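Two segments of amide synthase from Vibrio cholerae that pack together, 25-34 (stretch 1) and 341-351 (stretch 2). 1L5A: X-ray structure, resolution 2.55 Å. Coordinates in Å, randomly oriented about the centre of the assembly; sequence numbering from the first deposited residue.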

ATOM      1  N   HIS A  25      33.994   9.430  -9.391  1.00 29.49           N
ATOM      2  CA  HIS A  25      33.728  10.856  -9.519  1.00 29.98           C
ATOM      3  C   HIS A  25      34.852  11.634  -8.843  1.00 29.65           C
ATOM      4  O   HIS A  25      35.504  11.144  -7.929  1.00 33.81           O
ATOM      5  N   SER A  26      35.095  12.843  -9.308  1.00 31.66           N
ATOM      6  CA  SER A  26      36.093  13.669  -8.674  1.00 29.08           C
ATOM      7  C   SER A  26      35.381  14.968  -8.384  1.00 31.61           C
ATOM      8  O   SER A  26      34.587  15.459  -9.199  1.00 28.54           O
ATOM      9  N   LEU A  27      35.634  15.500  -7.197  1.00 33.97           N
ATOM     10  CA  LEU A  27      35.035  16.758  -6.790  1.00 30.39           C
ATOM     11  C   LEU A  27      36.177  17.739  -6.611  1.00 32.32           C
ATOM     12  O   LEU A  27      37.188  17.435  -5.964  1.00 36.41           O
ATOM     13  N   ARG A  28      36.051  18.904  -7.222  1.00 34.94           N
ATOM     14  CA  ARG A  28      37.098  19.894  -7.084  1.00 41.10           C
ATOM     15  C   ARG A  28      36.452  21.075  -6.412  1.00 42.60           C
ATOM     16  O   ARG A  28      35.506  21.681  -6.936  1.00 33.51           O
ATOM     17  N   LEU A  29      36.953  21.372  -5.222  1.00 40.46           N
ATOM     18  CA  LEU A  29      36.421  22.465  -4.453  1.00 37.82           C
ATOM     19  C   LEU A  29      37.411  23.609  -4.460  1.00 37.87           C
ATOM     20  O   LEU A  29      38.577  23.464  -4.088  1.00 40.22           O
ATOM     21  N   THR A  30      36.929  24.752  -4.908  1.00 35.88           N
ATOM     22  CA  THR A  30      37.730  25.950  -4.978  1.00 37.87           C
ATOM     23  C   THR A  30      37.121  26.911  -3.967  1.00 38.20           C
ATOM     24  O   THR A  30      35.959  27.309  -4.105  1.00 36.22           O
ATOM     25  N   GLY A  31      37.896  27.249  -2.936  1.00 36.72           N
ATOM     26  CA  GLY A  31      37.394  28.142  -1.898  1.00 39.21           C
ATOM     27  C   GLY A  31      37.998  27.922  -0.516  1.00 39.40           C
ATOM     28  O   GLY A  31      38.705  26.943  -0.291  1.00 40.77           O
ATOM     29  N   PRO A  32      37.721  28.816   0.445  1.00 43.44           N
ATOM     30  CA  PRO A  32      38.236  28.740   1.819  1.00 45.32           C
ATOM     31  C   PRO A  32      37.578  27.628   2.650  1.00 46.36           C
ATOM     32  O   PRO A  32      37.013  27.879   3.714  1.00 47.68           O
ATOM     33  N   LEU A  33      37.666  26.404   2.156  1.00 42.93           N
ATOM     34  CA  LEU A  33      37.086  25.251   2.816  1.00 36.60           C
ATOM     35  C   LEU A  33      37.917  24.836   4.031  1.00 36.94           C
ATOM     36  O   LEU A  33      39.117  25.096   4.082  1.00 30.49           O
ATOM     37  N   ASP A  34      37.271  24.219   5.020  1.00 38.26           N
ATOM     38  CA  ASP A  34      37.951  23.762   6.238  1.00 32.99           C
ATOM     39  C   ASP A  34      38.375  22.320   5.983  1.00 35.20           C
ATOM     40  O   ASP A  34      37.554  21.405   6.097  1.00 35.95           O
ATOM     41  N   SER A 341      25.762  19.346  -8.478  1.00 36.84           N
ATOM     42  CA  SER A 341      26.922  18.855  -7.757  1.00 38.56           C
ATOM     43  C   SER A 341      26.747  19.280  -6.282  1.00 37.48           C
ATOM     44  O   SER A 341      26.048  20.254  -5.978  1.00 33.66           O
ATOM     45  N   PRO A 342      27.362  18.547  -5.344  1.00 33.09           N
ATOM     46  CA  PRO A 342      27.214  18.906  -3.924  1.00 32.48           C
ATOM     47  C   PRO A 342      27.781  20.289  -3.578  1.00 33.15           C
ATOM     48  O   PRO A 342      28.836  20.681  -4.084  1.00 33.12           O
ATOM     49  N   HIS A 343      27.091  21.029  -2.716  1.00 31.77           N
ATOM     50  CA  HIS A 343      27.568  22.357  -2.337  1.00 34.73           C
ATOM     51  C   HIS A 343      28.351  22.440  -1.011  1.00 33.49           C
ATOM     52  O   HIS A 343      28.140  21.651  -0.095  1.00 33.67           O
ATOM     53  N   PHE A 344      29.267  23.398  -0.936  1.00 33.45           N
ATOM     54  CA  PHE A 344      30.065  23.637   0.267  1.00 36.69           C
ATOM     55  C   PHE A 344      30.240  25.149   0.451  1.00 39.97           C
ATOM     56  O   PHE A 344      30.748  25.842  -0.444  1.00 39.41           O
ATOM     57  N   ALA A 345      29.811  25.653   1.608  1.00 37.86           N
ATOM     58  CA  ALA A 345      29.901  27.077   1.931  1.00 35.60           C
ATOM     59  C   ALA A 345      31.110  27.790   1.340  1.00 34.20           C
ATOM     60  O   ALA A 345      32.248  27.339   1.479  1.00 33.78           O
ATOM     61  N   ASP A 346      30.843  28.908   0.680  1.00 31.00           N
ATOM     62  CA  ASP A 346      31.883  29.725   0.076  1.00 36.76           C
ATOM     63  C   ASP A 346      32.784  28.994  -0.916  1.00 36.74           C
ATOM     64  O   ASP A 346      33.966  29.311  -1.023  1.00 38.79           O
ATOM     65  N   CYS A 347      32.238  28.020  -1.644  1.00 38.86           N
ATOM     66  CA  CYS A 347      33.045  27.299  -2.636  1.00 35.62           C
ATOM     67  C   CYS A 347      32.309  26.987  -3.929  1.00 32.84           C
ATOM     68  O   CYS A 347      31.077  26.976  -3.989  1.00 35.10           O
ATOM     69  N   GLN A 348      33.087  26.745  -4.973  1.00 36.86           N
ATOM     70  CA  GLN A 348      32.524  26.347  -6.256  1.00 39.79           C
ATOM     71  C   GLN A 348      32.876  24.874  -6.344  1.00 34.05           C
ATOM     72  O   GLN A 348      33.954  24.466  -5.928  1.00 36.46           O
ATOM     73  N   THR A 349      31.964  24.078  -6.876  1.00 36.26           N
ATOM     74  CA  THR A 349      32.197  22.653  -7.016  1.00 33.72           C
ATOM     75  C   THR A 349      32.212  22.252  -8.489  1.00 33.16           C
ATOM     76  O   THR A 349      31.276  22.516  -9.242  1.00 34.69           O
ATOM     77  N   GLU A 350      33.297  21.628  -8.904  1.00 35.20           N
ATOM     78  CA  GLU A 350      33.411  21.159 -10.273  1.00 41.46           C
ATOM     79  C   GLU A 350      33.408  19.633 -10.148  1.00 40.21           C
ATOM     80  O   GLU A 350      34.326  19.029  -9.577  1.00 40.90           O
ATOM     81  N   LEU A 351      32.349  19.010 -10.646  1.00 35.10           N
ATOM     82  CA  LEU A 351      32.226  17.560 -10.577  1.00 32.10           C
ATOM     83  C   LEU A 351      32.695  16.942 -11.881  1.00 32.31           C
ATOM     84  O   LEU A 351      32.428  17.473 -12.959  1.00 32.14           O
TER

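The two strands, 25-30 and 348-351, run antiparallel, and their ladder fixes which side chains meet. R28 pairs with E350 and T30 with Q348 as hydrogen-bonded pairs, while L27 with L351 and L29 with T349 are the non-hydrogen-bonded pairs that alternate with them. R28, T30, Q348 and E350 therefore share one face of the sheet, and L27, L29, T349 and L351 the other.

The pair that covers most surface is R28 and E350. Their backbones are locked twice, R28 N to E350 O at 2.9 Å and E350 N to R28 O at 3.0 Å, so the side chains leave the sheet together. R28 extends through t, t and then bends with chi3 p; E350 is t, t, with chi3 at -70°. These paths bring R28 NE to E350 OE2 at 3.3 Å, a salt bridge whose hydrogen bond is weak, with the carboxylate oxygen at the edge of the guanidinium, near its plane. Beyond them, a water bridges S26 OG and E350 O, its oxygen 2.6 Å from S26 OG and 3.0 Å from E350 O, donating to the latter carbonyl; S26 is p.

The opposite face is greasy, and here L27, L29 and L351 do most of the covering. Both L27 and L29 are m, t, and although their CB atoms point to the face, their ends come nearer the partner stretch. L27 CD2 lies 3.8 Å from L351 CG, and L27 CD1 reaches P342 CG, also at 3.8 Å. L351, t, t, puts CD2 3.7 Å from H25 ND1. L29 CD1 sits over the face of the F344 ring, 3.8 Å from its centroid, a CH-pi contact; F344, m, points toward the strand. T349 OG1, a polar group beside these leucines, lies 3.4 Å from L29 CD2 and donates to P342 O at 2.9 Å, which ties the loop leading to F344 back to the strand.

At the end of the ladder C347, m, takes over as filler: its SG lies 3.9 Å from L33 CB and 3.7 Å from G31 CA. A CB on G31 would clash with C347 SG and D346 O, and the backbone angles of G31 independently call for glycine. P32 closes the edge, its CG 3.8 Å from D346 CB. In this contact a charged pair, with T30 and Q348, occupies one face; leucines packed against each other, proline and a phenylalanine ring dominate the other.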

ATOM      1  CB  HIS A  25      32.410  11.241  -8.849  1.00 28.23           C
ATOM      2  CG  HIS A  25      31.185  10.820  -9.598  1.00 37.99           C
ATOM      3  ND1 HIS A  25      30.010  11.540  -9.556  1.00 35.36           N
ATOM      4  CD2 HIS A  25      30.939   9.743 -10.383  1.00 39.01           C
ATOM      5  CE1 HIS A  25      29.094  10.928 -10.284  1.00 36.36           C
ATOM      6  NE2 HIS A  25      29.630   9.835 -10.796  1.00 41.37           N
ATOM      7  CB  SER A  26      37.300  13.906  -9.581  1.00 27.46           C
ATOM      8  OG  SER A  26      36.975  14.749 -10.658  1.00 32.49           O
ATOM      9  CB  LEU A  27      34.267  16.577  -5.479  1.00 32.08           C
ATOM     10  CG  LEU A  27      33.054  15.637  -5.522  1.00 38.38           C
ATOM     11  CD1 LEU A  27      32.380  15.608  -4.156  1.00 31.07           C
ATOM     12  CD2 LEU A  27      32.072  16.103  -6.597  1.00 31.06           C
ATOM     13  CB  ARG A  28      37.686  20.300  -8.438  1.00 49.29           C
ATOM     14  CG  ARG A  28      39.087  20.919  -8.316  1.00 58.63           C
ATOM     15  CD  ARG A  28      39.724  21.185  -9.677  1.00 71.20           C
ATOM     16  NE  ARG A  28      39.100  22.304 -10.378  1.00 78.16           N
ATOM     17  CZ  ARG A  28      39.457  23.572 -10.217  1.00 82.98           C
ATOM     18  NH1 ARG A  28      40.444  23.879  -9.379  1.00 79.00           N
ATOM     19  NH2 ARG A  28      38.821  24.530 -10.883  1.00 85.22           N
ATOM     20  CB  LEU A  29      36.141  22.001  -3.023  1.00 41.86           C
ATOM     21  CG  LEU A  29      35.359  20.690  -2.912  1.00 45.42           C
ATOM     22  CD1 LEU A  29      34.827  20.551  -1.477  1.00 35.93           C
ATOM     23  CD2 LEU A  29      34.201  20.675  -3.937  1.00 37.97           C
ATOM     24  CB  THR A  30      37.681  26.509  -6.418  1.00 38.19           C
ATOM     25  OG1 THR A  30      38.305  25.559  -7.293  1.00 38.38           O
ATOM     26  CG2 THR A  30      38.403  27.851  -6.530  1.00 34.27           C
ATOM     27  CB  PRO A  32      37.912  30.117   2.364  1.00 38.01           C
ATOM     28  CG  PRO A  32      36.532  30.333   1.779  1.00 41.60           C
ATOM     29  CD  PRO A  32      36.714  29.890   0.331  1.00 41.76           C
ATOM     30  CB  LEU A  33      36.987  24.139   1.774  1.00 44.20           C
ATOM     31  CG  LEU A  33      36.944  22.649   2.066  1.00 50.11           C
ATOM     32  CD1 LEU A  33      36.592  21.941   0.789  1.00 50.23           C
ATOM     33  CD2 LEU A  33      38.290  22.157   2.573  1.00 51.66           C
ATOM     34  CB  ASP A  34      36.984  23.828   7.430  1.00 35.95           C
ATOM     35  CG  ASP A  34      37.648  23.477   8.764  1.00 39.41           C
ATOM     36  OD1 ASP A  34      38.212  22.374   8.901  1.00 42.13           O
ATOM     37  OD2 ASP A  34      37.594  24.313   9.691  1.00 46.42           O
ATOM     38  CB  SER A 341      28.196  19.441  -8.365  1.00 41.94           C
ATOM     39  OG  SER A 341      28.179  20.852  -8.293  1.00 50.88           O
ATOM     40  CB  PRO A 342      27.952  17.777  -3.214  1.00 33.38           C
ATOM     41  CG  PRO A 342      29.084  17.461  -4.181  1.00 33.12           C
ATOM     42  CD  PRO A 342      28.386  17.500  -5.532  1.00 33.10           C
ATOM     43  CB  HIS A 343      26.399  23.352  -2.297  1.00 35.51           C
ATOM     44  CG  HIS A 343      26.797  24.725  -1.839  1.00 52.53           C
ATOM     45  ND1 HIS A 343      26.781  25.104  -0.513  1.00 60.03           N
ATOM     46  CD2 HIS A 343      27.295  25.785  -2.523  1.00 53.63           C
ATOM     47  CE1 HIS A 343      27.250  26.334  -0.400  1.00 59.07           C
ATOM     48  NE2 HIS A 343      27.571  26.769  -1.606  1.00 58.34           N
ATOM     49  CB  PHE A 344      31.439  22.987   0.164  1.00 32.21           C
ATOM     50  CG  PHE A 344      31.395  21.510  -0.056  1.00 31.33           C
ATOM     51  CD1 PHE A 344      31.169  20.989  -1.329  1.00 26.84           C
ATOM     52  CD2 PHE A 344      31.544  20.629   1.025  1.00 29.29           C
ATOM     53  CE1 PHE A 344      31.088  19.611  -1.530  1.00 29.28           C
ATOM     54  CE2 PHE A 344      31.465  19.243   0.843  1.00 27.01           C
ATOM     55  CZ  PHE A 344      31.235  18.731  -0.439  1.00 32.82           C
ATOM     56  CB  ALA A 345      29.896  27.270   3.437  1.00 39.42           C
ATOM     57  CB  ASP A 346      32.735  30.372   1.182  1.00 40.33           C
ATOM     58  CG  ASP A 346      31.885  31.069   2.237  1.00 44.86           C
ATOM     59  OD1 ASP A 346      30.978  31.841   1.864  1.00 38.57           O
ATOM     60  OD2 ASP A 346      32.120  30.844   3.444  1.00 48.50           O
ATOM     61  CB  CYS A 347      33.574  25.978  -2.072  1.00 28.45           C
ATOM     62  SG  CYS A 347      34.595  26.091  -0.591  1.00 37.48           S
ATOM     63  CB  GLN A 348      33.177  27.082  -7.426  1.00 38.19           C
ATOM     64  CG  GLN A 348      33.037  28.588  -7.372  1.00 57.77           C
ATOM     65  CD  GLN A 348      31.657  29.024  -6.933  1.00 66.04           C
ATOM     66  OE1 GLN A 348      30.650  28.607  -7.512  1.00 67.59           O
ATOM     67  NE2 GLN A 348      31.599  29.871  -5.902  1.00 70.21           N
ATOM     68  CB  THR A 349      31.102  21.860  -6.267  1.00 37.50           C
ATOM     69  OG1 THR A 349      31.234  22.099  -4.861  1.00 44.02           O
ATOM     70  CG2 THR A 349      31.205  20.358  -6.548  1.00 32.81           C
ATOM     71  CB  GLU A 350      34.715  21.681 -10.899  1.00 45.46           C
ATOM     72  CG  GLU A 350      35.097  21.058 -12.245  1.00 61.37           C
ATOM     73  CD  GLU A 350      36.470  21.532 -12.741  1.00 69.92           C
ATOM     74  OE1 GLU A 350      36.586  22.721 -13.123  1.00 71.54           O
ATOM     75  OE2 GLU A 350      37.429  20.720 -12.734  1.00 63.22           O
ATOM     76  CB  LEU A 351      30.767  17.194 -10.316  1.00 34.77           C
ATOM     77  CG  LEU A 351      30.401  15.759  -9.941  1.00 37.54           C
ATOM     78  CD1 LEU A 351      28.999  15.755  -9.307  1.00 29.74           C
ATOM     79  CD2 LEU A 351      30.480  14.860 -11.161  1.00 26.61           C
TER
HETATM   80  O   HOH W   1      36.667  17.288 -10.251  1.00 33.92           O